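Vanadium-dependent bromoperoxidase (Corallina officinalis, PDB 1QHB) catalyses the bromination of organic substrates by hydrogen peroxide and bromide, as a homododecamer that binds one vanadate and one calcium ion per subunit. Local coordinates at residues P153-E158 / D432-E437; L413-K418 / S464-M469. All coordinates share one frame; numbering follows the deposited sequence.

How the interactions relate
Helices that follow each other in the chain, 407-422 and 432-437, tie the two contacts together: interaction 1 uses the second, interaction 2 the first, and their centres lie about 13 Å apart. I414 of interaction 2 packs on L434 of interaction 1, while D432 and N417 probably share a hydrogen bond. Both contacts are largely buried, but E437 and V433 bring interaction 1 out to the surface. Their chemistry follows their place. Helix meets helix in 153-158/432-437 through aliphatic carbon, mostly of leucine, isoleucine and valine, plus E437 CB; in 413-418/464-469 a helix meets an irregular loop, whose backbone N-H takes a serine hydroxyl as partner and whose aromatic ring lies against a lysine chain.

Interaction 1 (P153-E158 / D432-E437); sequences PELIAE and DVLVEE
With their CG atoms anti to the backbone N, L155 (chi1 -176°) and L434 (chi1 170°) bring their branched ends together between two helices. I156 instead sets CG1 anti to its carbonyl carbon, and with an extended chi2 this lets CD1 meet V433 CG1. The motif is a helix-helix packing within the mainly helical fold of vanadium haloperoxidases: the start of helix 153-167 lies against the short helix 432-437, and the axes of segments 153-158 and 432-437 approach to 9.9 Å with a signed crossing angle of -43°.

Both methyls of L434 lie against L155 CD1, the closer being L434 CD2 at 3.6 Å from it. L434 CD1 also rests on the backbone at I156 CA, 3.8 Å away. I156 and L434 run past each other in opposite directions, I156 CG1 lying 3.9 Å from L434 CD1. Leucine suits this position because its forked tip offers two methyls to L155, while the beta-branched I156 spreads CD1 onto V433 and CG2 onto E437, residues one turn apart on the facing helix.

Elsewhere, E154 forms a salt bridge with R213, while E158 forms one with R404 and hydrogen-bonds S554. L155 also packs on R404 and Y552, and its side chain is about 10 Å from that of R406, which lies in the vanadate-binding site.

Toward solvent, E437 contributes aliphatic carbon rather than its carboxylate: its CB sits 3.9 Å from I156 CG2.

Interaction 2 (L413-K418 / S464-M469); sequences LISVNK and SFLLPM
One face of the F465 ring is overlaid by the aliphatic chain of K418, which crosses it at about a right angle. K418 CD stands 3.8 Å from the ring centroid, only 7° off the normal, a CH-pi contact over the middle of the face; CG comes down nearer the rim, 3.6 Å from F465 CE2. The hydroxyl OG of S415 approaches the ring obliquely, 3.8 Å from F465 CD2. A lysine suits this partly exposed place because its methylenes can cover an aromatic face while its ammonium continues past it. NZ is 5.6 Å from the centroid, too far for more than a weak cation-pi attraction.

The polar link lies beside the ring. With OG anti to its backbone N (chi1 -162°), S415 presents the hydroxyl oxygen to the loop and accepts a hydrogen bond from F465 N, 2.8 Å long and nearly straight at 165°. This satisfies a buried N-H that belongs to no helix or strand, and serine is small enough to let the backbones come close, S415 CA and F465 CA being 4.5 Å apart. S415 CB also touches L466 CD2 at 3.8 Å.

An alanine in place of F465 would probably open a gap under the K418 methylenes and leave that chain freer to turn.

Further hydrogen bonds fix the loop: N449 of helix 439-456 donates to S464 O and L466 O, Y163 bonds to F465 O, and S464 OG bonds to T293 O. The contact lies away from the vanadate and calcium sites and is an example of helix-loop packing, in which a serine of helix 407-422 accepts a hydrogen bond from a loop N-H and a lysine chain roofs the adjacent aromatic ring.

Interaction 1 (P153-E158 / D432-E437)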
loop_
_atom_site.group_PDB
_atom_site.type_symbol
_atom_site.label_atom_id
_atom_site.label_comp_id
_atom_site.label_asym_id
_atom_site.label_seq_id
_atom_site.Cartn_x
_atom_site.Cartn_y
_atom_site.Cartn_z
ATOM N N PRO A 153 24.148 -50.820 -2.588
ATOM C CA PRO A 153 24.177 -51.763 -1.459
ATOM C C PRO A 153 22.879 -51.632 -0.680
ATOM O O PRO A 153 22.243 -52.615 -0.265
ATOM C CB PRO A 153 25.358 -51.286 -0.621
ATOM C CG PRO A 153 26.258 -50.628 -1.624
ATOM C CD PRO A 153 25.318 -49.907 -2.579
ATOM N N GLU A 154 22.419 -50.390 -0.453
ATOM C CA GLU A 154 21.174 -50.175 0.252
ATOM C C GLU A 154 19.958 -50.955 -0.278
ATOM O O GLU A 154 19.148 -51.587 0.436
ATOM C CB GLU A 154 20.788 -48.709 0.285
ATOM C CG GLU A 154 19.674 -48.458 1.312
ATOM C CD GLU A 154 19.444 -46.990 1.630
ATOM O OE1 GLU A 154 20.072 -46.135 0.964
ATOM O OE2 GLU A 154 18.658 -46.768 2.547
ATOM N N LEU A 155 19.763 -50.907 -1.603
ATOM C CA LEU A 155 18.610 -51.554 -2.236
ATOM C C LEU A 155 18.767 -53.060 -2.136
ATOM O O LEU A 155 17.814 -53.837 -1.892
ATOM C CB LEU A 155 18.514 -51.047 -3.674
ATOM C CG LEU A 155 17.359 -51.457 -4.584
ATOM C CD1 LEU A 155 17.647 -52.815 -5.213
ATOM C CD2 LEU A 155 16.032 -51.544 -3.862
ATOM N N ILE A 156 20.014 -53.524 -2.315
ATOM C CA ILE A 156 20.291 -54.953 -2.177
ATOM C C ILE A 156 19.810 -55.432 -0.807
ATOM O O ILE A 156 19.050 -56.410 -0.717
ATOM C CB ILE A 156 21.773 -55.253 -2.388
ATOM C CG1 ILE A 156 22.165 -54.952 -3.839
ATOM C CG2 ILE A 156 22.059 -56.714 -2.030
ATOM C CD1 ILE A 156 23.667 -54.899 -4.012
ATOM N N ALA A 157 20.255 -54.749 0.252
ATOM C CA ALA A 157 19.789 -55.091 1.586
ATOM C C ALA A 157 18.289 -54.918 1.750
ATOM O O ALA A 157 17.723 -55.639 2.553
ATOM C CB ALA A 157 20.450 -54.154 2.620
ATOM N N GLU A 158 17.623 -53.907 1.202
ATOM C CA GLU A 158 16.203 -53.721 1.313
ATOM C C GLU A 158 15.475 -54.898 0.649
ATOM O O GLU A 158 14.456 -55.330 1.228
ATOM C CB GLU A 158 15.791 -52.421 0.588
ATOM C CG GLU A 158 16.158 -51.201 1.479
ATOM C CD GLU A 158 15.672 -49.896 0.920
ATOM O OE1 GLU A 158 15.408 -49.749 -0.309
ATOM O OE2 GLU A 158 15.529 -48.943 1.714
ATOM N N ASP A 432 22.500 -57.080 -12.228
ATOM C CA ASP A 432 23.303 -58.303 -12.116
ATOM C C ASP A 432 23.856 -58.494 -10.710
ATOM O O ASP A 432 23.958 -59.572 -10.131
ATOM C CB ASP A 432 24.529 -58.203 -13.051
ATOM C CG ASP A 432 24.238 -58.591 -14.477
ATOM O OD1 ASP A 432 23.113 -58.997 -14.813
ATOM O OD2 ASP A 432 25.181 -58.478 -15.296
ATOM N N VAL A 433 24.322 -57.395 -10.119
ATOM C CA VAL A 433 24.886 -57.467 -8.771
ATOM C C VAL A 433 23.810 -57.717 -7.734
ATOM O O VAL A 433 24.035 -58.463 -6.791
ATOM C CB VAL A 433 25.657 -56.190 -8.496
ATOM C CG1 VAL A 433 26.185 -56.121 -7.066
ATOM C CG2 VAL A 433 26.813 -56.093 -9.485
ATOM N N LEU A 434 22.629 -57.156 -7.935
ATOM C CA LEU A 434 21.506 -57.392 -7.017
ATOM C C LEU A 434 21.182 -58.885 -7.052
ATOM O O LEU A 434 21.113 -59.535 -6.005
ATOM C CB LEU A 434 20.364 -56.482 -7.472
ATOM C CG LEU A 434 18.957 -56.595 -6.898
ATOM C CD1 LEU A 434 18.886 -56.397 -5.401
ATOM C CD2 LEU A 434 18.061 -55.553 -7.563
ATOM N N VAL A 435 21.106 -59.476 -8.254
ATOM C CA VAL A 435 20.826 -60.914 -8.352
ATOM C C VAL A 435 21.952 -61.742 -7.758
ATOM O O VAL A 435 21.680 -62.665 -6.984
ATOM C CB VAL A 435 20.558 -61.322 -9.817
ATOM C CG1 VAL A 435 20.499 -62.818 -10.016
ATOM C CG2 VAL A 435 19.281 -60.674 -10.306
ATOM N N GLU A 436 23.219 -61.402 -8.036
ATOM C CA GLU A 436 24.297 -62.230 -7.507
ATOM C C GLU A 436 24.326 -62.269 -5.990
ATOM O O GLU A 436 24.517 -63.329 -5.387
ATOM C CB GLU A 436 25.624 -61.711 -8.057
ATOM C CG GLU A 436 26.839 -62.438 -7.502
ATOM C CD GLU A 436 28.098 -61.639 -7.800
ATOM O OE1 GLU A 436 28.376 -61.415 -9.001
ATOM O OE2 GLU A 436 28.797 -61.231 -6.851
ATOM N N GLU A 437 24.194 -61.108 -5.341
ATOM C CA GLU A 437 24.247 -61.059 -3.893
ATOM C C GLU A 437 23.060 -61.688 -3.176
ATOM O O GLU A 437 23.263 -61.971 -1.995
ATOM C CB GLU A 437 24.285 -59.602 -3.408
ATOM C CG GLU A 437 25.313 -58.786 -4.154
ATOM C CD GLU A 437 26.592 -58.586 -3.382
ATOM O OE1 GLU A 437 26.809 -59.277 -2.365
ATOM O OE2 GLU A 437 27.339 -57.694 -3.841
#

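Interaction 2 (L413-K418 / S464-M469)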
loop_
_atom_site.group_PDB
_atom_site.type_symbol
_atom_site.label_atom_id
_atom_site.label_comp_id
_atom_site.label_asym_id
_atom_site.label_seq_id
_atom_site.Cartn_x
_atom_site.Cartn_y
_atom_site.Cartn_z
ATOM N N LEU A 413 12.207 -57.563 -12.102
ATOM C CA LEU A 413 13.462 -57.352 -12.803
ATOM C C LEU A 413 14.443 -58.454 -12.472
ATOM O O LEU A 413 15.218 -58.915 -13.299
ATOM C CB LEU A 413 14.110 -55.999 -12.429
ATOM C CG LEU A 413 13.357 -54.714 -12.840
ATOM C CD1 LEU A 413 14.106 -53.495 -12.322
ATOM C CD2 LEU A 413 13.154 -54.665 -14.348
ATOM N N ILE A 414 14.509 -58.842 -11.228
ATOM C CA ILE A 414 15.352 -59.917 -10.724
ATOM C C ILE A 414 14.919 -61.238 -11.352
ATOM O O ILE A 414 15.791 -61.960 -11.812
ATOM C CB ILE A 414 15.156 -59.997 -9.200
ATOM C CG1 ILE A 414 15.803 -58.762 -8.557
ATOM C CG2 ILE A 414 15.667 -61.317 -8.656
ATOM C CD1 ILE A 414 15.605 -58.658 -7.051
ATOM N N SER A 415 13.606 -61.553 -11.371
ATOM C CA SER A 415 13.214 -62.836 -11.939
ATOM C C SER A 415 13.600 -62.960 -13.408
ATOM O O SER A 415 14.187 -63.961 -13.858
ATOM C CB SER A 415 11.699 -63.049 -11.765
ATOM O OG SER A 415 11.523 -64.468 -11.958
ATOM N N VAL A 416 13.292 -61.935 -14.208
ATOM C CA VAL A 416 13.635 -61.934 -15.630
ATOM C C VAL A 416 15.134 -62.034 -15.847
ATOM O O VAL A 416 15.554 -62.841 -16.681
ATOM C CB VAL A 416 13.073 -60.681 -16.300
ATOM C CG1 VAL A 416 13.615 -60.453 -17.704
ATOM C CG2 VAL A 416 11.559 -60.807 -16.293
ATOM N N ASN A 417 15.965 -61.233 -15.153
ATOM C CA ASN A 417 17.412 -61.328 -15.336
ATOM C C ASN A 417 18.004 -62.687 -14.986
ATOM O O ASN A 417 18.917 -63.209 -15.669
ATOM C CB ASN A 417 18.061 -60.275 -14.444
ATOM C CG ASN A 417 19.555 -60.286 -14.255
ATOM O OD1 ASN A 417 20.194 -61.104 -13.587
ATOM N ND2 ASN A 417 20.241 -59.306 -14.836
ATOM N N LYS A 418 17.624 -63.220 -13.834
ATOM C CA LYS A 418 18.152 -64.514 -13.411
ATOM C C LYS A 418 17.691 -65.633 -14.372
ATOM O O LYS A 418 18.532 -66.457 -14.752
ATOM C CB LYS A 418 17.732 -64.813 -11.974
ATOM C CG LYS A 418 18.259 -66.136 -11.432
ATOM C CD LYS A 418 18.474 -66.026 -9.923
ATOM C CE LYS A 418 19.138 -67.272 -9.365
ATOM N NZ LYS A 418 20.500 -67.478 -9.912
ATOM N N SER A 464 10.439 -69.069 -10.869
ATOM C CA SER A 464 9.898 -67.758 -10.540
ATOM C C SER A 464 10.689 -67.184 -9.375
ATOM O O SER A 464 10.685 -67.834 -8.319
ATOM C CB SER A 464 8.420 -67.829 -10.158
ATOM O OG SER A 464 8.136 -66.623 -9.450
ATOM N N PHE A 465 11.404 -66.058 -9.608
ATOM C CA PHE A 465 12.104 -65.472 -8.463
ATOM C C PHE A 465 11.342 -64.231 -7.980
ATOM O O PHE A 465 11.899 -63.410 -7.265
ATOM C CB PHE A 465 13.562 -65.148 -8.799
ATOM C CG PHE A 465 14.279 -66.387 -9.318
ATOM C CD1 PHE A 465 14.833 -67.307 -8.439
ATOM C CD2 PHE A 465 14.397 -66.605 -10.679
ATOM C CE1 PHE A 465 15.482 -68.427 -8.920
ATOM C CE2 PHE A 465 15.054 -67.734 -11.158
ATOM C CZ PHE A 465 15.577 -68.669 -10.285
ATOM N N LEU A 466 10.074 -64.043 -8.368
ATOM C CA LEU A 466 9.268 -62.937 -7.970
ATOM C C LEU A 466 9.094 -62.834 -6.453
ATOM O O LEU A 466 9.156 -63.824 -5.714
ATOM C CB LEU A 466 7.892 -63.089 -8.610
ATOM C CG LEU A 466 7.959 -63.120 -10.151
ATOM C CD1 LEU A 466 6.629 -63.690 -10.625
ATOM C CD2 LEU A 466 8.285 -61.761 -10.730
ATOM N N LEU A 467 8.862 -61.594 -5.988
ATOM C CA LEU A 467 8.636 -61.410 -4.544
ATOM C C LEU A 467 7.184 -61.775 -4.277
ATOM O O LEU A 467 6.244 -61.197 -4.839
ATOM C CB LEU A 467 8.944 -59.931 -4.218
ATOM C CG LEU A 467 8.567 -59.466 -2.806
ATOM C CD1 LEU A 467 9.534 -59.974 -1.770
ATOM C CD2 LEU A 467 8.608 -57.936 -2.708
ATOM N N PRO A 468 6.921 -62.748 -3.418
ATOM C CA PRO A 468 5.575 -63.164 -3.081
ATOM C C PRO A 468 4.840 -61.996 -2.445
ATOM O O PRO A 468 5.347 -61.404 -1.501
ATOM C CB PRO A 468 5.747 -64.378 -2.181
ATOM C CG PRO A 468 7.169 -64.848 -2.368
ATOM C CD PRO A 468 7.937 -63.567 -2.675
ATOM N N MET A 469 3.628 -61.669 -2.930
ATOM C CA MET A 469 2.867 -60.582 -2.355
ATOM C C MET A 469 1.882 -61.074 -1.324
ATOM O O MET A 469 1.292 -62.119 -1.482
ATOM C CB MET A 469 2.149 -59.778 -3.455
ATOM C CG MET A 469 3.124 -59.254 -4.513
ATOM S SD MET A 469 4.368 -58.154 -3.744
ATOM C CE MET A 469 3.271 -56.840 -3.584
#